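Local atomic coordinates of quinonprotein alcohol dehydrogenase-like protein (Bacteroides thetaiotaomicron VPI-5482, PDB entry 4R5O), a protein that is of unknown function but binds calcium ions and combines an immunoglobulin-like beta-sandwich with a seven-bladed beta-propeller. Residues E245-Y251 / V267-I273; L223-Y227 / S238-Y242; S229-N233 / D285-Y289; Q274-I278 / P318-H324. The contacts are given in a common frame with arbitrary orientation. Residues are numbered along the deposited sequence.

Interaction 1 (E245-Y251 / V267-I273)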
loop_
_atom_site.group_PDB
_atom_site.type_symbol
_atom_site.label_atom_id
_atom_site.label_comp_id
_atom_site.label_asym_id
_atom_site.label_seq_id
_atom_site.Cartn_x
_atom_site.Cartn_y
_atom_site.Cartn_z
ATOM N N GLU A 245 23.870 10.194 -14.929
ATOM C CA GLU A 245 24.934 9.389 -14.348
ATOM C C GLU A 245 25.165 9.885 -12.925
ATOM O O GLU A 245 25.370 11.083 -12.690
ATOM C CB GLU A 245 26.200 9.458 -15.224
ATOM C CG GLU A 245 27.385 8.657 -14.704
ATOM C CD GLU A 245 28.645 8.673 -15.559
ATOM O OE1 GLU A 245 28.529 8.764 -16.804
ATOM O OE2 GLU A 245 29.749 8.507 -14.987
ATOM N N SER A 246 25.034 8.970 -11.970
ATOM C CA SER A 246 25.175 9.269 -10.547
ATOM C C SER A 246 25.704 8.053 -9.832
ATOM O O SER A 246 25.520 6.941 -10.314
ATOM C CB SER A 246 23.826 9.708 -9.965
ATOM O OG SER A 246 23.923 10.060 -8.599
ATOM N N LYS A 247 26.363 8.256 -8.697
ATOM C CA LYS A 247 26.854 7.155 -7.884
ATOM C C LYS A 247 25.954 6.925 -6.701
ATOM O O LYS A 247 25.346 7.893 -6.228
ATOM C CB LYS A 247 28.281 7.417 -7.398
ATOM C CG LYS A 247 29.326 7.216 -8.461
ATOM C CD LYS A 247 30.671 7.560 -7.926
ATOM C CE LYS A 247 31.764 7.354 -8.938
ATOM N NZ LYS A 247 31.521 8.081 -10.218
ATOM N N VAL A 248 25.881 5.661 -6.195
ATOM C CA VAL A 248 25.152 5.353 -4.961
ATOM C C VAL A 248 25.793 6.202 -3.879
ATOM O O VAL A 248 27.021 6.295 -3.819
ATOM C CB VAL A 248 25.111 3.831 -4.601
ATOM C CG1 VAL A 248 24.631 3.592 -3.174
ATOM C CG2 VAL A 248 24.253 3.051 -5.576
ATOM N N LYS A 249 24.968 6.871 -3.074
ATOM C CA LYS A 249 25.451 7.707 -1.979
ATOM C C LYS A 249 24.889 7.224 -0.673
ATOM O O LYS A 249 23.775 6.711 -0.638
ATOM C CB LYS A 249 25.075 9.160 -2.221
ATOM C CG LYS A 249 25.766 9.706 -3.466
ATOM C CD LYS A 249 25.367 11.113 -3.790
ATOM C CE LYS A 249 25.743 11.445 -5.198
ATOM N NZ LYS A 249 24.886 10.695 -6.153
ATOM N N TYR A 250 25.664 7.319 0.399
ATOM C CA TYR A 250 25.119 6.922 1.688
ATOM C C TYR A 250 25.358 8.054 2.710
ATOM O O TYR A 250 26.253 8.891 2.551
ATOM C CB TYR A 250 25.655 5.570 2.198
ATOM C CG TYR A 250 27.134 5.492 2.493
ATOM C CD1 TYR A 250 27.633 5.832 3.749
ATOM C CD2 TYR A 250 28.019 4.957 1.567
ATOM C CE1 TYR A 250 28.984 5.704 4.050
ATOM C CE2 TYR A 250 29.374 4.823 1.855
ATOM C CZ TYR A 250 29.852 5.186 3.104
ATOM O OH TYR A 250 31.196 5.080 3.396
ATOM N N TYR A 251 24.474 8.089 3.706
ATOM C CA TYR A 251 24.415 9.024 4.826
ATOM C C TYR A 251 24.447 8.216 6.120
ATOM O O TYR A 251 24.177 7.015 6.099
ATOM C CB TYR A 251 23.139 9.904 4.713
ATOM C CG TYR A 251 23.013 10.672 3.409
ATOM C CD1 TYR A 251 22.584 10.038 2.245
ATOM C CD2 TYR A 251 23.256 12.046 3.354
ATOM C CE1 TYR A 251 22.512 10.723 1.032
ATOM C CE2 TYR A 251 23.133 12.756 2.155
ATOM C CZ TYR A 251 22.759 12.087 0.995
ATOM O OH TYR A 251 22.644 12.747 -0.211
ATOM N N VAL A 267 27.782 13.071 3.010
ATOM C CA VAL A 267 27.373 12.122 1.999
ATOM C C VAL A 267 28.628 11.513 1.417
ATOM O O VAL A 267 29.572 12.219 1.104
ATOM C CB VAL A 267 26.444 12.764 0.930
ATOM C CG1 VAL A 267 27.007 14.048 0.332
ATOM C CG2 VAL A 267 26.044 11.770 -0.149
ATOM N N THR A 268 28.658 10.190 1.344
ATOM C CA THR A 268 29.775 9.429 0.805
ATOM C C THR A 268 29.299 8.660 -0.393
ATOM O O THR A 268 28.198 8.107 -0.350
ATOM C CB THR A 268 30.321 8.512 1.880
ATOM O OG1 THR A 268 30.533 9.270 3.058
ATOM C CG2 THR A 268 31.568 7.764 1.445
ATOM N N GLU A 269 30.111 8.593 -1.442
ATOM C CA GLU A 269 29.795 7.839 -2.651
ATOM C C GLU A 269 30.438 6.474 -2.612
ATOM O O GLU A 269 31.531 6.314 -2.067
ATOM C CB GLU A 269 30.246 8.576 -3.925
ATOM C CG GLU A 269 29.492 9.859 -4.248
ATOM C CD GLU A 269 30.001 10.594 -5.477
ATOM O OE1 GLU A 269 31.124 10.284 -5.937
ATOM O OE2 GLU A 269 29.309 11.530 -5.937
ATOM N N LEU A 270 29.735 5.491 -3.175
ATOM C CA LEU A 270 30.189 4.124 -3.422
ATOM C C LEU A 270 30.471 4.009 -4.896
ATOM O O LEU A 270 29.842 4.721 -5.671
ATOM C CB LEU A 270 29.171 3.050 -2.943
ATOM C CG LEU A 270 28.996 2.845 -1.436
ATOM C CD1 LEU A 270 27.896 1.837 -1.171
ATOM C CD2 LEU A 270 30.289 2.375 -0.776
ATOM N N ASP A 271 31.419 3.151 -5.304
ATOM C CA ASP A 271 31.751 2.985 -6.720
ATOM C C ASP A 271 30.668 2.111 -7.379
ATOM O O ASP A 271 30.900 0.939 -7.675
ATOM C CB ASP A 271 33.172 2.397 -6.892
ATOM C CG ASP A 271 33.715 2.334 -8.319
ATOM O OD1 ASP A 271 33.188 3.072 -9.208
ATOM O OD2 ASP A 271 34.697 1.591 -8.543
ATOM N N ILE A 272 29.454 2.687 -7.551
ATOM C CA ILE A 272 28.275 2.074 -8.165
ATOM C C ILE A 272 27.623 3.145 -9.025
ATOM O O ILE A 272 26.885 3.983 -8.501
ATOM C CB ILE A 272 27.267 1.431 -7.155
ATOM C CG1 ILE A 272 27.948 0.495 -6.133
ATOM C CG2 ILE A 272 26.098 0.698 -7.913
ATOM C CD1 ILE A 272 27.145 0.178 -4.911
ATOM N N ILE A 273 27.935 3.142 -10.342
ATOM C CA ILE A 273 27.378 4.083 -11.316
ATOM C C ILE A 273 25.950 3.679 -11.623
ATOM O O ILE A 273 25.699 2.555 -12.039
ATOM C CB ILE A 273 28.217 4.194 -12.639
ATOM C CG1 ILE A 273 29.780 4.233 -12.452
ATOM C CG2 ILE A 273 27.651 5.237 -13.630
ATOM C CD1 ILE A 273 30.315 5.303 -11.686
#
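Four backbone hydrogen bonds join these antiparallel segments. Y250 and T268 form a hydrogen-bonded pair: Y250 N donates to T268 O (2.8 Å), and T268 N donates to Y250 O (3.0 Å). V248 has two different partners. L270 N donates to V248 O (2.9 Å), while V248 N donates to I272 O (3.0 Å). This split marks a beta bulge, since K249 faces E269 but K247 faces I273. D271, the centre of an inverse gamma turn, lies at the corner. The two segments belong to the third and outermost strands of one propeller blade, where strand 246-252 continues the sheet from strand 235-239. K249 NZ is held by K247 O (2.8 Å) and by a salt bridge to D240. Beyond the backbone, T268 CB lies over the Y250 ring as a CH-pi contact, 3.8 Å from its centroid. V267 CG2 lies over the Y251 ring in the same way, 4.0 Å from the centroid of that ring. V248 packs on L270 and I272, with V248 CG2 3.8 Å from I272 CB.

Interaction 2 (L223-Y227 / S238-Y242)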
loop_
_atom_site.group_PDB
_atom_site.type_symbol
_atom_site.label_atom_id
_atom_site.label_comp_id
_atom_site.label_asym_id
_atom_site.label_seq_id
_atom_site.Cartn_x
_atom_site.Cartn_y
_atom_site.Cartn_z
ATOM N N LEU A 223 15.536 19.102 -6.426
ATOM C CA LEU A 223 15.384 17.821 -7.122
ATOM C C LEU A 223 16.179 16.661 -6.445
ATOM O O LEU A 223 16.240 15.569 -7.027
ATOM C CB LEU A 223 15.829 17.935 -8.614
ATOM C CG LEU A 223 15.103 18.972 -9.481
ATOM C CD1 LEU A 223 15.732 19.065 -10.836
ATOM C CD2 LEU A 223 13.598 18.677 -9.593
ATOM N N LEU A 224 16.761 16.864 -5.238
ATOM C CA LEU A 224 17.455 15.744 -4.570
ATOM C C LEU A 224 16.390 14.818 -3.987
ATOM O O LEU A 224 15.642 15.212 -3.098
ATOM C CB LEU A 224 18.482 16.185 -3.497
ATOM C CG LEU A 224 19.085 15.071 -2.589
ATOM C CD1 LEU A 224 19.830 14.045 -3.387
ATOM C CD2 LEU A 224 19.978 15.648 -1.532
ATOM N N CYS A 225 16.334 13.600 -4.499
ATOM C CA CYS A 225 15.347 12.612 -4.149
ATOM C C CYS A 225 15.982 11.228 -3.995
ATOM O O CYS A 225 16.757 10.810 -4.856
ATOM C CB CYS A 225 14.250 12.587 -5.218
ATOM S SG CYS A 225 12.855 11.512 -4.808
ATOM N N PHE A 226 15.601 10.488 -2.934
ATOM C CA PHE A 226 16.035 9.099 -2.826
ATOM C C PHE A 226 14.926 8.281 -3.452
ATOM O O PHE A 226 13.950 7.952 -2.769
ATOM C CB PHE A 226 16.385 8.632 -1.383
ATOM C CG PHE A 226 17.342 9.398 -0.496
ATOM C CD1 PHE A 226 18.145 10.414 -1.013
ATOM C CD2 PHE A 226 17.470 9.076 0.856
ATOM C CE1 PHE A 226 19.006 11.146 -0.181
ATOM C CE2 PHE A 226 18.376 9.768 1.677
ATOM C CZ PHE A 226 19.113 10.821 1.159
ATOM N N TYR A 227 15.022 8.002 -4.762
ATOM C CA TYR A 227 14.001 7.218 -5.485
ATOM C C TYR A 227 13.897 5.868 -4.849
ATOM O O TYR A 227 12.806 5.340 -4.737
ATOM C CB TYR A 227 14.316 7.117 -6.988
ATOM C CG TYR A 227 14.312 8.480 -7.648
ATOM C CD1 TYR A 227 13.122 9.180 -7.839
ATOM C CD2 TYR A 227 15.500 9.098 -8.024
ATOM C CE1 TYR A 227 13.115 10.453 -8.404
ATOM C CE2 TYR A 227 15.501 10.366 -8.597
ATOM C CZ TYR A 227 14.304 11.033 -8.796
ATOM O OH TYR A 227 14.283 12.286 -9.345
ATOM N N SER A 238 21.421 5.325 -0.890
ATOM C CA SER A 238 20.408 5.936 -1.748
ATOM C C SER A 238 20.738 5.840 -3.267
ATOM O O SER A 238 21.899 5.854 -3.691
ATOM C CB SER A 238 20.216 7.404 -1.389
ATOM O OG SER A 238 21.359 8.172 -1.722
ATOM N N ASN A 239 19.656 5.717 -4.051
ATOM C CA ASN A 239 19.537 5.813 -5.496
ATOM C C ASN A 239 18.833 7.119 -5.766
ATOM O O ASN A 239 17.661 7.242 -5.405
ATOM C CB ASN A 239 18.807 4.601 -6.079
ATOM C CG ASN A 239 18.313 4.797 -7.490
ATOM O OD1 ASN A 239 17.142 4.597 -7.762
ATOM N ND2 ASN A 239 19.147 5.313 -8.383
ATOM N N ASP A 240 19.553 8.123 -6.298
ATOM C CA ASP A 240 19.020 9.459 -6.479
ATOM C C ASP A 240 18.964 9.857 -7.954
ATOM O O ASP A 240 18.906 11.050 -8.251
ATOM C CB ASP A 240 19.885 10.468 -5.691
ATOM C CG ASP A 240 21.393 10.462 -5.945
ATOM O OD1 ASP A 240 21.813 10.080 -7.058
ATOM O OD2 ASP A 240 22.146 10.906 -5.051
ATOM N N THR A 241 18.914 8.873 -8.867
ATOM C CA THR A 241 18.880 9.170 -10.288
ATOM C C THR A 241 17.844 8.304 -11.032
ATOM O O THR A 241 17.599 7.159 -10.647
ATOM C CB THR A 241 20.261 8.963 -10.875
ATOM O OG1 THR A 241 20.245 9.449 -12.201
ATOM C CG2 THR A 241 20.730 7.510 -10.831
ATOM N N TYR A 242 17.254 8.866 -12.103
ATOM C CA TYR A 242 16.299 8.160 -12.953
ATOM C C TYR A 242 16.748 8.206 -14.417
ATOM O O TYR A 242 16.044 7.669 -15.276
ATOM C CB TYR A 242 14.870 8.750 -12.820
ATOM C CG TYR A 242 14.722 10.183 -13.287
ATOM C CD1 TYR A 242 14.432 10.481 -14.618
ATOM C CD2 TYR A 242 14.854 11.244 -12.398
ATOM C CE1 TYR A 242 14.327 11.801 -15.060
ATOM C CE2 TYR A 242 14.730 12.566 -12.823
ATOM C CZ TYR A 242 14.468 12.841 -14.155
ATOM O OH TYR A 242 14.350 14.152 -14.549
#
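L224 makes a slight contact, with L224 CD1 4.2 Å from D240 OD2. That carboxylate is already engaged by K249 and S246. C225 meets the second segment through its backbone. C225 O lies 3.1 Å from D240 CA, a CA-H...O contact. F226 places its ring against S238. S238 CB lies over one face, 3.8 Å from the F226 ring centroid and 18° off the normal, which is a CH-pi contact. The F226 ring also meets that of Y251. Y227 covers the most surface. Y227 N donates a weak hydrogen bond to N239 O (2.8 Å, with a bent angle of 123°). Its ring then runs along the turn after strand 235-239. Y227 CE2 is 3.5 Å from D240 O, and Y227 OH is 3.3 Å from Y242 CD2. The hydroxyl hydrogen-bonds to H324. Segment 223-227 belongs to the connection from the outer strand of one propeller blade, 215-220, to the innermost strand of the next, 228-232. One weak hydrogen bond and CA-H...O contacts take the place of regular strand pairing here. The contact therefore depends largely on the packing of two aromatic rings, F226 and Y227, in a buried setting.

Interaction 3 (S229-N233 / D285-Y289)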
loop_
_atom_site.group_PDB
_atom_site.type_symbol
_atom_site.label_atom_id
_atom_site.label_comp_id
_atom_site.label_asym_id
_atom_site.label_seq_id
_atom_site.Cartn_x
_atom_site.Cartn_y
_atom_site.Cartn_z
ATOM N N SER A 229 16.021 3.645 -1.423
ATOM C CA SER A 229 16.944 3.687 -0.288
ATOM C C SER A 229 16.771 2.432 0.569
ATOM O O SER A 229 15.850 1.647 0.330
ATOM C CB SER A 229 16.734 4.953 0.541
ATOM O OG SER A 229 15.392 5.086 0.970
ATOM N N ILE A 230 17.696 2.217 1.523
ATOM C CA ILE A 230 17.706 1.085 2.448
ATOM C C ILE A 230 18.575 1.450 3.633
ATOM O O ILE A 230 19.476 2.285 3.498
ATOM C CB ILE A 230 18.187 -0.231 1.757
ATOM C CG1 ILE A 230 17.717 -1.497 2.529
ATOM C CG2 ILE A 230 19.704 -0.223 1.461
ATOM C CD1 ILE A 230 17.908 -2.829 1.877
ATOM N N ILE A 231 18.294 0.843 4.802
ATOM C CA ILE A 231 19.129 0.995 5.983
ATOM C C ILE A 231 20.069 -0.198 5.987
ATOM O O ILE A 231 19.612 -1.339 5.851
ATOM C CB ILE A 231 18.353 1.164 7.320
ATOM C CG1 ILE A 231 17.249 2.232 7.246
ATOM C CG2 ILE A 231 19.299 1.393 8.501
ATOM C CD1 ILE A 231 17.626 3.608 6.841
ATOM N N TYR A 232 21.372 0.062 6.118
ATOM C CA TYR A 232 22.371 -0.990 6.125
ATOM C C TYR A 232 23.559 -0.549 6.923
ATOM O O TYR A 232 24.172 0.475 6.592
ATOM C CB TYR A 232 22.772 -1.334 4.681
ATOM C CG TYR A 232 23.710 -2.508 4.514
ATOM C CD1 TYR A 232 23.418 -3.744 5.091
ATOM C CD2 TYR A 232 24.784 -2.442 3.628
ATOM C CE1 TYR A 232 24.233 -4.851 4.889
ATOM C CE2 TYR A 232 25.588 -3.555 3.384
ATOM C CZ TYR A 232 25.296 -4.768 4.006
ATOM O OH TYR A 232 26.025 -5.913 3.746
ATOM N N ASN A 233 23.880 -1.320 7.992
ATOM C CA ASN A 233 25.014 -1.091 8.891
ATOM C C ASN A 233 25.141 0.377 9.308
ATOM O O ASN A 233 26.201 0.995 9.099
ATOM C CB ASN A 233 26.329 -1.545 8.255
ATOM C CG ASN A 233 26.669 -2.965 8.578
ATOM O OD1 ASN A 233 26.084 -3.919 8.035
ATOM N ND2 ASN A 233 27.597 -3.119 9.517
ATOM N N ASP A 285 22.118 -13.933 2.151
ATOM C CA ASP A 285 23.505 -13.951 2.620
ATOM C C ASP A 285 23.785 -12.808 3.647
ATOM O O ASP A 285 24.897 -12.722 4.179
ATOM C CB ASP A 285 24.468 -13.829 1.430
ATOM C CG ASP A 285 24.426 -12.533 0.651
ATOM O OD1 ASP A 285 23.515 -11.720 0.890
ATOM O OD2 ASP A 285 25.296 -12.338 -0.202
ATOM N N GLY A 286 22.784 -11.949 3.881
ATOM C CA GLY A 286 22.835 -10.824 4.812
ATOM C C GLY A 286 23.422 -9.569 4.215
ATOM O O GLY A 286 23.644 -8.586 4.929
ATOM N N ASN A 287 23.680 -9.597 2.893
ATOM C CA ASN A 287 24.272 -8.482 2.159
ATOM C C ASN A 287 23.206 -7.728 1.361
ATOM O O ASN A 287 22.109 -8.242 1.138
ATOM C CB ASN A 287 25.397 -8.962 1.230
ATOM C CG ASN A 287 26.637 -9.400 1.970
ATOM O OD1 ASN A 287 27.239 -10.423 1.656
ATOM N ND2 ASN A 287 26.986 -8.712 3.038
ATOM N N VAL A 288 23.527 -6.471 0.988
ATOM C CA VAL A 288 22.633 -5.612 0.220
ATOM C C VAL A 288 23.113 -5.627 -1.196
ATOM O O VAL A 288 24.312 -5.529 -1.445
ATOM C CB VAL A 288 22.528 -4.187 0.812
ATOM C CG1 VAL A 288 21.948 -3.185 -0.185
ATOM C CG2 VAL A 288 21.693 -4.232 2.087
ATOM N N TYR A 289 22.164 -5.764 -2.126
ATOM C CA TYR A 289 22.415 -5.801 -3.551
ATOM C C TYR A 289 21.695 -4.710 -4.274
ATOM O O TYR A 289 20.545 -4.416 -3.975
ATOM C CB TYR A 289 21.976 -7.156 -4.137
ATOM C CG TYR A 289 22.844 -8.321 -3.745
ATOM C CD1 TYR A 289 22.739 -8.902 -2.485
ATOM C CD2 TYR A 289 23.678 -8.933 -4.676
ATOM C CE1 TYR A 289 23.523 -9.999 -2.126
ATOM C CE2 TYR A 289 24.458 -10.041 -4.335
ATOM C CZ TYR A 289 24.374 -10.571 -3.058
ATOM O OH TYR A 289 25.106 -11.680 -2.743
#
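The side chain of Y232 dominates this contact. Its chi1 is t (-174°), and its CA-to-CB bond points toward segment 285-289. The ring thus reaches across to V288. V288, also t at chi1 (163°), points back toward it and sets CG2 over one face of the ring. V288 CG2 is 3.6 Å from the Y232 ring centroid and 15° off the normal, a clear CH-pi contact. I230, two residues earlier on the same side of its strand, is t at chi1 and chi2. This extended form brings I230 CD1 to 4.0 Å from V288 CG2. The Y232 hydroxyl hydrogen-bonds to I303 O, and G286 O lies near the edge of the ring. The D285 carboxylate is satisfied within its own segment. D285 OD1 accepts from N287 N (2.9 Å), forming an Asx turn, and D285 OD2 accepts from Y289 OH (2.6 Å). The segments lie on neighbouring propeller blades: the innermost strand of one, 228-232, and the loop and start of the second strand of the next, 288-294. The closest CA atoms, of Y232 and V288, are 7.5 Å apart. The blades meet here through side chains, so shape and hydrophobic burial carry the contact, with L237 packing alongside.

Interaction 4 (Q274-I278 / P318-H324)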
loop_
_atom_site.group_PDB
_atom_site.type_symbol
_atom_site.label_atom_id
_atom_site.label_comp_id
_atom_site.label_asym_id
_atom_site.label_seq_id
_atom_site.Cartn_x
_atom_site.Cartn_y
_atom_site.Cartn_z
ATOM N N GLN A 274 25.021 4.606 -11.451
ATOM C CA GLN A 274 23.617 4.385 -11.757
ATOM C C GLN A 274 23.141 5.465 -12.726
ATOM O O GLN A 274 23.490 6.644 -12.584
ATOM C CB GLN A 274 22.778 4.354 -10.480
ATOM C CG GLN A 274 23.125 3.159 -9.580
ATOM C CD GLN A 274 22.327 3.102 -8.311
ATOM O OE1 GLN A 274 21.927 4.133 -7.740
ATOM N NE2 GLN A 274 22.182 1.892 -7.784
ATOM N N LYS A 275 22.418 5.037 -13.765
ATOM C CA LYS A 275 21.883 5.923 -14.800
ATOM C C LYS A 275 20.366 5.737 -14.907
ATOM O O LYS A 275 19.765 6.105 -15.914
ATOM C CB LYS A 275 22.569 5.659 -16.153
ATOM C CG LYS A 275 24.077 5.898 -16.177
ATOM C CD LYS A 275 24.645 5.644 -17.562
ATOM C CE LYS A 275 26.129 5.896 -17.623
ATOM N NZ LYS A 275 26.670 5.633 -18.983
ATOM N N GLN A 276 19.746 5.160 -13.860
ATOM C CA GLN A 276 18.309 4.877 -13.781
ATOM C C GLN A 276 17.865 4.564 -12.347
ATOM O O GLN A 276 18.702 4.355 -11.463
ATOM C CB GLN A 276 17.935 3.669 -14.685
ATOM C CG GLN A 276 18.510 2.328 -14.174
ATOM C CD GLN A 276 17.909 1.129 -14.835
ATOM O OE1 GLN A 276 18.005 0.947 -16.054
ATOM N NE2 GLN A 276 17.329 0.256 -14.026
ATOM N N LYS A 277 16.542 4.426 -12.146
ATOM C CA LYS A 277 15.982 4.017 -10.873
ATOM C C LYS A 277 16.183 2.557 -10.670
ATOM O O LYS A 277 15.769 1.758 -11.522
ATOM C CB LYS A 277 14.490 4.340 -10.769
ATOM C CG LYS A 277 14.127 5.780 -10.852
ATOM C CD LYS A 277 12.676 5.910 -10.576
ATOM C CE LYS A 277 12.239 7.334 -10.716
ATOM N NZ LYS A 277 10.838 7.506 -10.270
ATOM N N ILE A 278 16.815 2.199 -9.556
ATOM C CA ILE A 278 17.006 0.807 -9.144
ATOM C C ILE A 278 17.038 0.800 -7.608
ATOM O O ILE A 278 17.522 1.739 -6.973
ATOM C CB ILE A 278 18.228 0.083 -9.787
ATOM C CG1 ILE A 278 18.244 -1.451 -9.500
ATOM C CG2 ILE A 278 19.521 0.737 -9.432
ATOM C CD1 ILE A 278 16.992 -2.288 -9.935
ATOM N N PRO A 318 18.760 -3.685 -17.540
ATOM C CA PRO A 318 17.644 -3.739 -16.577
ATOM C C PRO A 318 16.444 -2.934 -17.026
ATOM O O PRO A 318 16.609 -1.938 -17.729
ATOM C CB PRO A 318 18.222 -3.133 -15.299
ATOM C CG PRO A 318 19.620 -2.736 -15.610
ATOM C CD PRO A 318 19.830 -2.786 -17.075
ATOM N N ALA A 319 15.232 -3.371 -16.624
ATOM C CA ALA A 319 13.976 -2.675 -16.899
ATOM C C ALA A 319 14.009 -1.300 -16.267
ATOM O O ALA A 319 14.601 -1.110 -15.208
ATOM C CB ALA A 319 12.798 -3.478 -16.388
ATOM N N LYS A 320 13.437 -0.337 -16.948
ATOM C CA LYS A 320 13.462 1.077 -16.603
ATOM C C LYS A 320 12.185 1.770 -17.094
ATOM O O LYS A 320 11.552 1.310 -18.045
ATOM C CB LYS A 320 14.730 1.681 -17.285
ATOM C CG LYS A 320 14.833 3.192 -17.409
ATOM C CD LYS A 320 16.057 3.664 -18.186
ATOM C CE LYS A 320 16.095 5.166 -18.446
ATOM N NZ LYS A 320 16.001 6.029 -17.247
ATOM N N GLY A 321 11.828 2.862 -16.424
ATOM C CA GLY A 321 10.768 3.792 -16.804
ATOM C C GLY A 321 11.450 5.038 -17.376
ATOM O O GLY A 321 12.602 5.321 -17.007
ATOM N N PRO A 322 10.835 5.820 -18.298
ATOM C CA PRO A 322 11.587 6.966 -18.875
ATOM C C PRO A 322 11.591 8.242 -17.992
ATOM O O PRO A 322 12.610 8.941 -17.937
ATOM C CB PRO A 322 10.864 7.249 -20.193
ATOM C CG PRO A 322 9.503 6.634 -20.047
ATOM C CD PRO A 322 9.497 5.659 -18.911
ATOM N N TYR A 323 10.465 8.530 -17.305
ATOM C CA TYR A 323 10.224 9.750 -16.541
ATOM C C TYR A 323 10.615 9.664 -15.055
ATOM O O TYR A 323 10.800 8.576 -14.514
ATOM C CB TYR A 323 8.718 10.056 -16.609
ATOM C CG TYR A 323 8.049 9.662 -17.914
ATOM C CD1 TYR A 323 8.257 10.398 -19.079
ATOM C CD2 TYR A 323 7.141 8.605 -17.964
ATOM C CE1 TYR A 323 7.620 10.058 -20.276
ATOM C CE2 TYR A 323 6.471 8.277 -19.147
ATOM C CZ TYR A 323 6.719 9.002 -20.305
ATOM O OH TYR A 323 6.071 8.683 -21.479
ATOM N N HIS A 324 10.693 10.845 -14.396
ATOM C CA HIS A 324 10.939 11.044 -12.953
ATOM C C HIS A 324 9.839 10.385 -12.125
ATOM O O HIS A 324 10.062 10.015 -10.964
ATOM C CB HIS A 324 11.005 12.567 -12.642
ATOM C CG HIS A 324 10.735 12.938 -11.200
ATOM N ND1 HIS A 324 11.733 12.902 -10.237
ATOM C CD2 HIS A 324 9.577 13.317 -10.601
ATOM C CE1 HIS A 324 11.150 13.248 -9.093
ATOM N NE2 HIS A 324 9.854 13.507 -9.261
#
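K277 makes the strongest bond between these two loops. Chi2 to chi4 of K277 are all t, so the chain is extended, and K277 NZ donates to H324 O at 2.7 Å. The same ammonium also donates to S326 O, so two backbone carbonyls share it. Q276 points toward the other loop, but its amide is held loosely. Q276 NE2 gives a weak hydrogen bond to A319 O (3.3 Å) and another to K277 O (3.3 Å). P318 CB is 3.7 Å from Q276 NE2, and K320 CB is 3.6 Å from Q276 OE1. K320 NZ has a weak bond to G321 O (3.5 Å). H324 ND1 is satisfied by the hydroxyl of Y227, and I278 N by N239. Both segments are irregular: 274-278 leads toward the inner strand 281-282 of the next propeller blade, and 318-324 follows that blade's outer strand, 309-314. Across the two loops the acceptors are backbone carbonyls, A319 O and H324 O, and the donors are side-chain nitrogens; lysine and glutamine thus join irregular loops without any backbone pairing between them.

Following the chain, interaction 2 closes first: the connection entering a propeller blade at 223-227 meets 238-242, at the end of the blade's first hairpin. Interaction 3 opens within that hairpin, at 229-233, and closes at 285-289 in the next blade. It therefore crosses interaction 2. Interaction 1 opens and closes between the two ends of interaction 3 and completes the blade's outer edge. Interaction 4 starts at 274, directly after interaction 1, and crosses interaction 3 by running on to 318-324. S246 joins interactions 1 and 2 through D240, and Y227 joins interactions 2 and 4 through H324. Together they tie two successive blades and their connecting loops.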